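Local coordinates for putative glycosyl hydrolase (Parabacteroides distasonis, PDB 4QHZ), which is a putative glycosyl hydrolase with a concanavalin-like beta fold that binds magnesium and may act on 3-keto-disaccharides, at residues M99-Q104 / I236-I241; P106-G111 / P232-S237; T173-K178 / T185-T190. All coordinates share one frame; numbering follows the deposited sequence.

Interaction 1. Residues M99-Q104 / I236-I241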
loop_
_atom_site.group_PDB
_atom_site.type_symbol
_atom_site.label_atom_id
_atom_site.label_comp_id
_atom_site.label_asym_id
_atom_site.label_seq_id
_atom_site.Cartn_x
_atom_site.Cartn_y
_atom_site.Cartn_z
HETATM N N MSE C 99 8.120 19.130 -1.372
HETATM C CA MSE C 99 8.842 20.091 -2.188
HETATM C C MSE C 99 7.936 21.016 -2.947
HETATM O O MSE C 99 6.865 20.605 -3.393
HETATM C CB MSE C 99 9.565 19.270 -3.244
HETATM C CG MSE C 99 10.985 19.701 -3.459
HETATM SE SE MSE C 99 11.541 18.899 -5.172
HETATM C CE MSE C 99 11.882 20.653 -6.006
ATOM N N HIS C 100 8.373 22.261 -3.133
ATOM C CA HIS C 100 7.653 23.236 -3.936
ATOM C C HIS C 100 8.602 23.814 -4.976
ATOM O O HIS C 100 9.757 24.094 -4.675
ATOM C CB HIS C 100 7.097 24.342 -3.045
ATOM C CG HIS C 100 6.212 25.320 -3.759
ATOM N ND1 HIS C 100 4.841 25.185 -3.813
ATOM C CD2 HIS C 100 6.503 26.460 -4.431
ATOM C CE1 HIS C 100 4.328 26.189 -4.502
ATOM N NE2 HIS C 100 5.314 26.981 -4.882
ATOM N N ILE C 101 8.119 23.983 -6.204
ATOM C CA ILE C 101 8.935 24.542 -7.282
ATOM C C ILE C 101 8.028 25.114 -8.370
ATOM O O ILE C 101 7.049 24.488 -8.777
ATOM C CB ILE C 101 9.923 23.496 -7.865
ATOM C CG1 ILE C 101 10.779 24.103 -8.980
ATOM C CG2 ILE C 101 9.198 22.262 -8.398
ATOM C CD1 ILE C 101 11.984 23.258 -9.343
ATOM N N GLU C 102 8.370 26.308 -8.837
ATOM C CA GLU C 102 7.607 26.995 -9.866
ATOM C C GLU C 102 8.494 27.223 -11.070
ATOM O O GLU C 102 9.688 27.500 -10.926
ATOM C CB GLU C 102 7.066 28.316 -9.325
ATOM C CG GLU C 102 6.243 28.119 -8.055
ATOM C CD GLU C 102 5.527 29.365 -7.570
ATOM O OE1 GLU C 102 5.530 30.402 -8.277
ATOM O OE2 GLU C 102 4.958 29.291 -6.459
ATOM N N TRP C 103 7.918 27.077 -12.258
ATOM C CA TRP C 103 8.689 27.188 -13.494
ATOM C C TRP C 103 7.901 27.854 -14.618
ATOM O O TRP C 103 6.681 27.695 -14.731
ATOM C CB TRP C 103 9.200 25.815 -13.952
ATOM C CG TRP C 103 8.182 24.724 -14.003
ATOM C CD1 TRP C 103 7.783 23.938 -12.968
ATOM C CD2 TRP C 103 7.479 24.251 -15.159
ATOM N NE1 TRP C 103 6.846 23.026 -13.394
ATOM C CE2 TRP C 103 6.643 23.197 -14.736
ATOM C CE3 TRP C 103 7.443 24.640 -16.500
ATOM C CZ2 TRP C 103 5.792 22.513 -15.613
ATOM C CZ3 TRP C 103 6.595 23.968 -17.371
ATOM C CH2 TRP C 103 5.785 22.910 -16.924
ATOM N N GLN C 104 8.629 28.598 -15.442
ATOM C CA GLN C 104 8.045 29.429 -16.480
ATOM C C GLN C 104 8.629 29.094 -17.834
ATOM O O GLN C 104 9.845 29.155 -18.024
ATOM C CB GLN C 104 8.323 30.895 -16.167
ATOM C CG GLN C 104 7.691 31.884 -17.128
ATOM C CD GLN C 104 8.284 33.271 -16.984
ATOM O OE1 GLN C 104 9.506 33.435 -17.007
ATOM N NE2 GLN C 104 7.430 34.271 -16.814
ATOM N N ILE C 236 14.013 27.479 -19.851
ATOM C CA ILE C 236 12.955 27.815 -18.900
ATOM C C ILE C 236 13.546 28.487 -17.657
ATOM O O ILE C 236 14.752 28.413 -17.404
ATOM C CB ILE C 236 12.087 26.595 -18.508
ATOM C CG1 ILE C 236 12.850 25.609 -17.643
ATOM C CG2 ILE C 236 11.532 25.890 -19.744
ATOM C CD1 ILE C 236 11.919 24.677 -16.899
ATOM N N SER C 237 12.690 29.156 -16.895
ATOM C CA SER C 237 13.109 29.818 -15.663
ATOM C C SER C 237 12.413 29.211 -14.445
ATOM O O SER C 237 11.313 28.674 -14.553
ATOM C CB SER C 237 12.825 31.319 -15.749
ATOM O OG SER C 237 13.688 31.934 -16.688
ATOM N N PHE C 238 13.063 29.321 -13.291
ATOM C CA PHE C 238 12.563 28.775 -12.041
ATOM C C PHE C 238 12.454 29.854 -10.962
ATOM O O PHE C 238 13.191 30.839 -10.988
ATOM C CB PHE C 238 13.508 27.692 -11.533
ATOM C CG PHE C 238 13.542 26.449 -12.383
ATOM C CD1 PHE C 238 12.627 25.434 -12.179
ATOM C CD2 PHE C 238 14.510 26.290 -13.358
ATOM C CE1 PHE C 238 12.660 24.287 -12.945
ATOM C CE2 PHE C 238 14.548 25.151 -14.130
ATOM C CZ PHE C 238 13.622 24.144 -13.925
ATOM N N ARG C 239 11.545 29.654 -10.010
ATOM C CA ARG C 239 11.466 30.499 -8.823
ATOM C C ARG C 239 10.807 29.748 -7.678
ATOM O O ARG C 239 10.244 28.670 -7.869
ATOM C CB ARG C 239 10.676 31.772 -9.101
ATOM C CG ARG C 239 9.175 31.546 -9.155
ATOM C CD ARG C 239 8.388 32.816 -9.433
ATOM N NE ARG C 239 6.952 32.572 -9.299
ATOM C CZ ARG C 239 6.008 33.486 -9.483
ATOM N NH1 ARG C 239 6.334 34.724 -9.819
ATOM N NH2 ARG C 239 4.731 33.158 -9.328
ATOM N N ASN C 240 10.891 30.331 -6.484
ATOM C CA ASN C 240 10.212 29.829 -5.289
ATOM C C ASN C 240 10.372 28.315 -5.091
ATOM O O ASN C 240 9.408 27.557 -5.184
ATOM C CB ASN C 240 8.732 30.207 -5.322
ATOM C CG ASN C 240 8.018 29.910 -4.008
ATOM O OD1 ASN C 240 8.648 29.783 -2.956
ATOM N ND2 ASN C 240 6.700 29.801 -4.063
ATOM N N ILE C 241 11.605 27.896 -4.814
ATOM C CA ILE C 241 11.893 26.498 -4.559
ATOM C C ILE C 241 12.169 26.304 -3.074
ATOM O O ILE C 241 13.083 26.923 -2.521
ATOM C CB ILE C 241 13.098 26.005 -5.376
ATOM C CG1 ILE C 241 12.948 26.440 -6.837
ATOM C CG2 ILE C 241 13.230 24.494 -5.256
ATOM C CD1 ILE C 241 14.069 25.979 -7.746
#

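Interaction 2. Residues P106-G111 / P232-S237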
loop_
_atom_site.group_PDB
_atom_site.type_symbol
_atom_site.label_atom_id
_atom_site.label_comp_id
_atom_site.label_asym_id
_atom_site.label_seq_id
_atom_site.Cartn_x
_atom_site.Cartn_y
_atom_site.Cartn_z
ATOM N N PRO C 106 9.281 30.462 -21.380
ATOM C CA PRO C 106 9.354 31.849 -21.854
ATOM C C PRO C 106 8.373 32.105 -23.001
ATOM O O PRO C 106 8.049 31.183 -23.749
ATOM C CB PRO C 106 10.808 31.991 -22.313
ATOM C CG PRO C 106 11.224 30.605 -22.682
ATOM C CD PRO C 106 10.463 29.675 -21.772
ATOM N N THR C 107 7.910 33.345 -23.132
ATOM C CA THR C 107 6.888 33.682 -24.128
ATOM C C THR C 107 7.380 33.470 -25.560
ATOM O O THR C 107 6.569 33.270 -26.459
ATOM C CB THR C 107 6.400 35.138 -23.983
ATOM O OG1 THR C 107 7.516 36.028 -24.022
ATOM C CG2 THR C 107 5.661 35.329 -22.671
ATOM N N ASN C 108 8.697 33.519 -25.768
ATOM C CA ASN C 108 9.284 33.308 -27.092
ATOM C C ASN C 108 9.738 31.855 -27.343
ATOM O O ASN C 108 10.547 31.594 -28.235
ATOM C CB ASN C 108 10.441 34.294 -27.316
ATOM C CG ASN C 108 11.655 33.986 -26.459
ATOM O OD1 ASN C 108 11.592 33.192 -25.522
ATOM N ND2 ASN C 108 12.775 34.601 -26.794
ATOM N N ILE C 109 9.203 30.918 -26.561
ATOM C CA ILE C 109 9.509 29.495 -26.706
ATOM C C ILE C 109 9.283 28.989 -28.132
ATOM O O ILE C 109 8.357 29.416 -28.822
ATOM C CB ILE C 109 8.666 28.636 -25.712
ATOM C CG1 ILE C 109 9.119 27.170 -25.705
ATOM C CG2 ILE C 109 7.176 28.729 -26.021
ATOM C CD1 ILE C 109 10.511 26.960 -25.143
ATOM N N THR C 110 10.153 28.088 -28.565
ATOM C CA THR C 110 9.980 27.371 -29.820
ATOM C C THR C 110 10.256 25.895 -29.579
ATOM O O THR C 110 10.792 25.521 -28.532
ATOM C CB THR C 110 10.929 27.884 -30.917
ATOM O OG1 THR C 110 12.287 27.759 -30.473
ATOM C CG2 THR C 110 10.636 29.342 -31.244
ATOM N N GLY C 111 9.909 25.068 -30.562
ATOM C CA GLY C 111 10.190 23.637 -30.501
ATOM C C GLY C 111 8.941 22.787 -30.403
ATOM O O GLY C 111 7.844 23.295 -30.165
ATOM N N PRO C 232 17.632 22.731 -28.609
ATOM C CA PRO C 232 17.858 24.166 -28.834
ATOM C C PRO C 232 16.760 25.120 -28.303
ATOM O O PRO C 232 16.915 26.326 -28.434
ATOM C CB PRO C 232 17.959 24.279 -30.364
ATOM C CG PRO C 232 17.268 23.083 -30.901
ATOM C CD PRO C 232 17.328 22.003 -29.857
ATOM N N SER C 233 15.694 24.610 -27.695
ATOM C CA SER C 233 14.612 25.491 -27.242
ATOM C C SER C 233 15.095 26.492 -26.189
ATOM O O SER C 233 15.998 26.208 -25.387
ATOM C CB SER C 233 13.417 24.690 -26.710
ATOM O OG SER C 233 13.684 24.100 -25.452
ATOM N N GLU C 234 14.468 27.661 -26.205
ATOM C CA GLU C 234 14.766 28.735 -25.270
ATOM C C GLU C 234 14.625 28.239 -23.823
ATOM O O GLU C 234 13.700 27.491 -23.523
ATOM C CB GLU C 234 13.829 29.918 -25.521
ATOM C CG GLU C 234 14.082 30.657 -26.834
ATOM C CD GLU C 234 13.549 29.943 -28.073
ATOM O OE1 GLU C 234 12.891 28.883 -27.962
ATOM O OE2 GLU C 234 13.801 30.450 -29.179
ATOM N N PRO C 235 15.541 28.649 -22.928
ATOM C CA PRO C 235 15.607 28.011 -21.611
ATOM C C PRO C 235 14.457 28.402 -20.704
ATOM O O PRO C 235 13.980 29.531 -20.776
ATOM C CB PRO C 235 16.933 28.516 -21.036
ATOM C CG PRO C 235 17.185 29.809 -21.731
ATOM C CD PRO C 235 16.575 29.687 -23.098
ATOM N N ILE C 236 14.013 27.479 -19.851
ATOM C CA ILE C 236 12.955 27.815 -18.900
ATOM C C ILE C 236 13.546 28.487 -17.657
ATOM O O ILE C 236 14.752 28.413 -17.404
ATOM C CB ILE C 236 12.087 26.595 -18.508
ATOM C CG1 ILE C 236 12.850 25.609 -17.643
ATOM C CG2 ILE C 236 11.532 25.890 -19.744
ATOM C CD1 ILE C 236 11.919 24.677 -16.899
ATOM N N SER C 237 12.690 29.156 -16.895
ATOM C CA SER C 237 13.109 29.818 -15.663
ATOM C C SER C 237 12.413 29.211 -14.445
ATOM O O SER C 237 11.313 28.674 -14.553
ATOM C CB SER C 237 12.825 31.319 -15.749
ATOM O OG SER C 237 13.688 31.934 -16.688
HETATM O O HOH W 1 12.009 32.546 -30.022
#

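Interaction 3. Residues T173-K178 / T185-T190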
loop_
_atom_site.group_PDB
_atom_site.type_symbol
_atom_site.label_atom_id
_atom_site.label_comp_id
_atom_site.label_asym_id
_atom_site.label_seq_id
_atom_site.Cartn_x
_atom_site.Cartn_y
_atom_site.Cartn_z
ATOM N N THR C 173 8.084 9.827 -0.927
ATOM C CA THR C 173 8.517 8.828 0.023
ATOM C C THR C 173 9.630 8.022 -0.634
ATOM O O THR C 173 9.440 7.455 -1.709
ATOM C CB THR C 173 7.352 7.909 0.421
ATOM O OG1 THR C 173 6.261 8.707 0.906
ATOM C CG2 THR C 173 7.772 6.927 1.496
ATOM N N ALA C 174 10.792 7.987 0.015
ATOM C CA ALA C 174 11.966 7.303 -0.517
ATOM C C ALA C 174 11.806 5.791 -0.414
ATOM O O ALA C 174 11.054 5.307 0.428
ATOM C CB ALA C 174 13.217 7.746 0.226
ATOM N N PRO C 175 12.503 5.042 -1.284
ATOM C CA PRO C 175 12.436 3.597 -1.224
ATOM C C PRO C 175 13.334 3.063 -0.122
ATOM O O PRO C 175 14.156 3.807 0.404
ATOM C CB PRO C 175 12.998 3.170 -2.574
ATOM C CG PRO C 175 13.995 4.229 -2.896
ATOM C CD PRO C 175 13.411 5.505 -2.356
ATOM N N THR C 176 13.140 1.795 0.236
ATOM C CA THR C 176 14.121 1.038 0.997
ATOM C C THR C 176 14.615 -0.109 0.123
ATOM O O THR C 176 13.893 -0.583 -0.749
ATOM C CB THR C 176 13.542 0.490 2.312
ATOM O OG1 THR C 176 12.394 -0.324 2.040
ATOM C CG2 THR C 176 13.148 1.635 3.246
ATOM N N PHE C 177 15.846 -0.548 0.354
ATOM C CA PHE C 177 16.461 -1.589 -0.463
ATOM C C PHE C 177 16.833 -2.797 0.376
ATOM O O PHE C 177 17.213 -2.666 1.536
ATOM C CB PHE C 177 17.702 -1.044 -1.168
ATOM C CG PHE C 177 17.386 -0.116 -2.298
ATOM C CD1 PHE C 177 17.097 -0.618 -3.565
ATOM C CD2 PHE C 177 17.363 1.264 -2.103
ATOM C CE1 PHE C 177 16.789 0.237 -4.611
ATOM C CE2 PHE C 177 17.043 2.121 -3.148
ATOM C CZ PHE C 177 16.763 1.607 -4.401
ATOM N N LYS C 178 16.714 -3.978 -0.218
ATOM C CA LYS C 178 17.172 -5.204 0.419
ATOM C C LYS C 178 18.685 -5.316 0.279
ATOM O O LYS C 178 19.295 -4.615 -0.527
ATOM C CB LYS C 178 16.516 -6.433 -0.205
ATOM C CG LYS C 178 15.007 -6.435 -0.143
ATOM C CD LYS C 178 14.440 -7.731 -0.701
ATOM C CE LYS C 178 12.932 -7.629 -0.869
ATOM N NZ LYS C 178 12.375 -8.770 -1.644
ATOM N N THR C 185 10.924 -1.604 -0.510
ATOM C CA THR C 185 9.747 -0.793 -0.771
ATOM C C THR C 185 10.087 0.183 -1.879
ATOM O O THR C 185 11.181 0.748 -1.903
ATOM C CB THR C 185 9.277 -0.014 0.471
ATOM O OG1 THR C 185 10.353 0.784 0.978
ATOM C CG2 THR C 185 8.802 -0.971 1.555
ATOM N N HIS C 186 9.160 0.361 -2.810
ATOM C CA HIS C 186 9.365 1.280 -3.918
ATOM C C HIS C 186 9.132 2.705 -3.459
ATOM O O HIS C 186 8.449 2.930 -2.462
ATOM C CB HIS C 186 8.423 0.947 -5.063
ATOM C CG HIS C 186 8.760 -0.331 -5.756
ATOM N ND1 HIS C 186 9.344 -0.364 -7.002
ATOM C CD2 HIS C 186 8.629 -1.620 -5.367
ATOM C CE1 HIS C 186 9.548 -1.619 -7.357
ATOM N NE2 HIS C 186 9.117 -2.401 -6.384
ATOM N N PRO C 187 9.703 3.678 -4.182
ATOM C CA PRO C 187 9.381 5.055 -3.853
ATOM C C PRO C 187 7.964 5.370 -4.282
ATOM O O PRO C 187 7.449 4.751 -5.217
ATOM C CB PRO C 187 10.374 5.877 -4.687
ATOM C CG PRO C 187 11.253 4.894 -5.386
ATOM C CD PRO C 187 10.528 3.586 -5.392
ATOM N N THR C 188 7.330 6.312 -3.597
ATOM C CA THR C 188 6.026 6.805 -4.021
ATOM C C THR C 188 6.074 8.323 -4.122
ATOM O O THR C 188 6.862 8.975 -3.428
ATOM C CB THR C 188 4.897 6.364 -3.071
ATOM O OG1 THR C 188 5.139 6.879 -1.760
ATOM C CG2 THR C 188 4.812 4.840 -3.012
ATOM N N VAL C 189 5.227 8.880 -4.984
ATOM C CA VAL C 189 5.216 10.317 -5.209
ATOM C C VAL C 189 3.814 10.825 -5.558
ATOM O O VAL C 189 3.073 10.184 -6.303
ATOM C CB VAL C 189 6.236 10.702 -6.310
ATOM C CG1 VAL C 189 5.847 10.098 -7.655
ATOM C CG2 VAL C 189 6.379 12.214 -6.408
ATOM N N THR C 190 3.458 11.964 -4.975
ATOM C CA THR C 190 2.282 12.710 -5.374
ATOM C C THR C 190 2.762 14.012 -5.998
ATOM O O THR C 190 3.655 14.665 -5.462
ATOM C CB THR C 190 1.335 12.956 -4.172
ATOM O OG1 THR C 190 0.699 11.720 -3.816
ATOM C CG2 THR C 190 0.255 13.979 -4.494
HETATM O O HOH W 2 4.532 9.976 -1.461
HETATM O O HOH W 3 9.682 3.180 1.828
#

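Interaction 1. Residues M99-Q104 / I236-I241
Glu-102 and Arg-239 face each other across two antiparallel strands, and their side chains form a salt bridge. The guanidinium reaches the carboxylate side-on: NE lies 2.8 Å from OE1 of Glu-102, and NH2 of Arg-239 also donates to that oxygen. OE1 lies close to the guanidinium plane, although the carboxylate is turned 56° from it. The other oxygen, OE2, takes His-100 NE2 in the ring plane at 2.8 Å, through the anti lone pair, and Asn-240 ND2 at 3.0 Å from above the carboxylate plane. Gly-43 N adds a further bond to OE2, and ND1 of His-100 bonds Asp-169.

Main-chain bonding is regular at Glu-102/Arg-239 and at Gln-104/Ser-237, where Gln-104 N sits 2.8 Å from Ser-237 O. Beyond Arg-239 the register slips by one: Asn-240 is the extra residue of a beta bulge, and His-100 bonds to Trp-242 instead. At the bulge the CB of Asn-240 points toward the other strand, and CG anti to the backbone N (chi1 -171°) carries the amide to Glu-102; ND2 also bonds Phe-44 O.

The apolar contacts are on the opposite face. CD1 of Ile-101 touches Phe-238 CD1 at 3.6 Å and Ile-241 CD1 at 3.8 Å, the two isoleucines running side by side. Trp-103 CB rests against the Phe-238 ring at CD1, 3.9 Å away. This face meets strand 119-123, where Phe-238 packs on the metal ligand Ser-119.

With five donors on its carboxylate, two from Arg-239, the buried Glu-102 is probably ionised, its charge compensated locally.

Interaction 2. Residues P106-G111 / P232-S237
Glu-234 OE1 is gripped by two donors of Thr-110. The hydroxyl OG1 donates at 2.8 Å to the syn lone pair of OE1, while the backbone N of the same threonine makes a weak bond to it at 2.9 Å. With OG1 set between its own backbone N and carbonyl carbon (chi1 58°), hydroxyl and amide of Thr-110 can serve one oxygen. In the glutamate, the bend at chi2 (77°) brings CD beside Asn-108 O and Thr-110. A water joins OE2, 2.9 Å away, to Asn-108 O; its leg to the carbonyl is modelled suspiciously short, so this bridge is less certain.

The remaining contacts are van der Waals ones. Pro-106 CG lies 3.9 Å from Glu-234 CB and 3.5 Å from Pro-235 O, while Asn-108 OD1 lies 3.8 Å from Glu-234 CG. Farther along, Ile-109 CD1 reaches Ser-233 CB at 4.0 Å, and Thr-110 O approaches the same CB at 3.3 Å.

A type I turn, closed by Ile-109 N to Pro-106 O, presents Pro-106, Asn-108 and Ile-109, with Thr-110 following it. On the other side Ser-233 OG is held by Asp-231 and Gly-117 N, next to the magnesium ligand Asn-118. The arrangement is two connecting loops clasped at one end of a concanavalin-like beta sandwich, close to its magnesium site, with a glutamate side chain binding the backbone and hydroxyl of the neighbouring loop.

Interaction 3. Residues T173-K178 / T185-T190
Thr-176 and Thr-185 meet through their hydroxyls, OG1 to OG1 at 2.6 Å, a hydrogen bond in which either could be the donor. Both oxygens sit between their own backbone N and carbonyl carbon (chi1 57° and 56°), which places each on the side of the facing threonine. Their main chains close a hydrogen-bonded pair: Thr-176 N lies 3.1 Å from Thr-185 O, and Thr-185 N donates back to Thr-176 O.

Three residues farther along the pairing, Thr-173 and Thr-188 form a second such pair, with a nearly straight bond of 2.9 Å from Thr-173 N to Thr-188 O. Here the side chains run side by side in the same direction, and CB of Thr-173 lies 3.3 Å from Thr-188 OG1. Each hydroxyl is linked to one shared water.

Between the two pairs the strands are joined by prolines, whose ring nitrogens have no hydrogen to give. Pro-175 CB packs on Pro-187 CG at 3.7 Å, the rings lying aslant, and the same CB comes within 3.1 Å of Thr-185 O. Pro-187 CA lies 3.2 Å from Thr-173 O in a bent CA-H...O contact.

Farther out, a water donating to Ala-174 O is also hydrogen-bonded to Thr-185 OG1, and Arg-184 of the second subunit donates to the same carbonyl. Tyr-127 touches both prolines, and Tyr-183 stacks on Phe-177 and His-186.

The hairpin therefore keeps its antiparallel pairing on both sides of a proline-interrupted middle. One face carries two threonine pairs, one joined directly and one through a water; at the prolines the strands meet by ring packing, while the carbonyl of Ala-174 is used by water and a neighbouring subunit.

Overall arrangement
From the N terminus, strand 97-104 is the first of the strands in these contacts and its partner 237-245 is the last in the chain, so interaction 1 closes the longest of the three loops. Interaction 2 closes a slightly shorter loop that ends on the same stretch, sharing Ile-236 and Ser-237; it joins the loop after strand 97-104 to the loop before strand 237-245. Interaction 3 is nested inside both, a local hairpin between strands 165-177 and 185-193. Strand 165-177 is a neighbour of 97-104, so interactions 1 and 3 belong to one antiparallel sheet, whereas interactions 2 and 3, with centres about 34 Å apart, lie on opposite sides of the chain's centre.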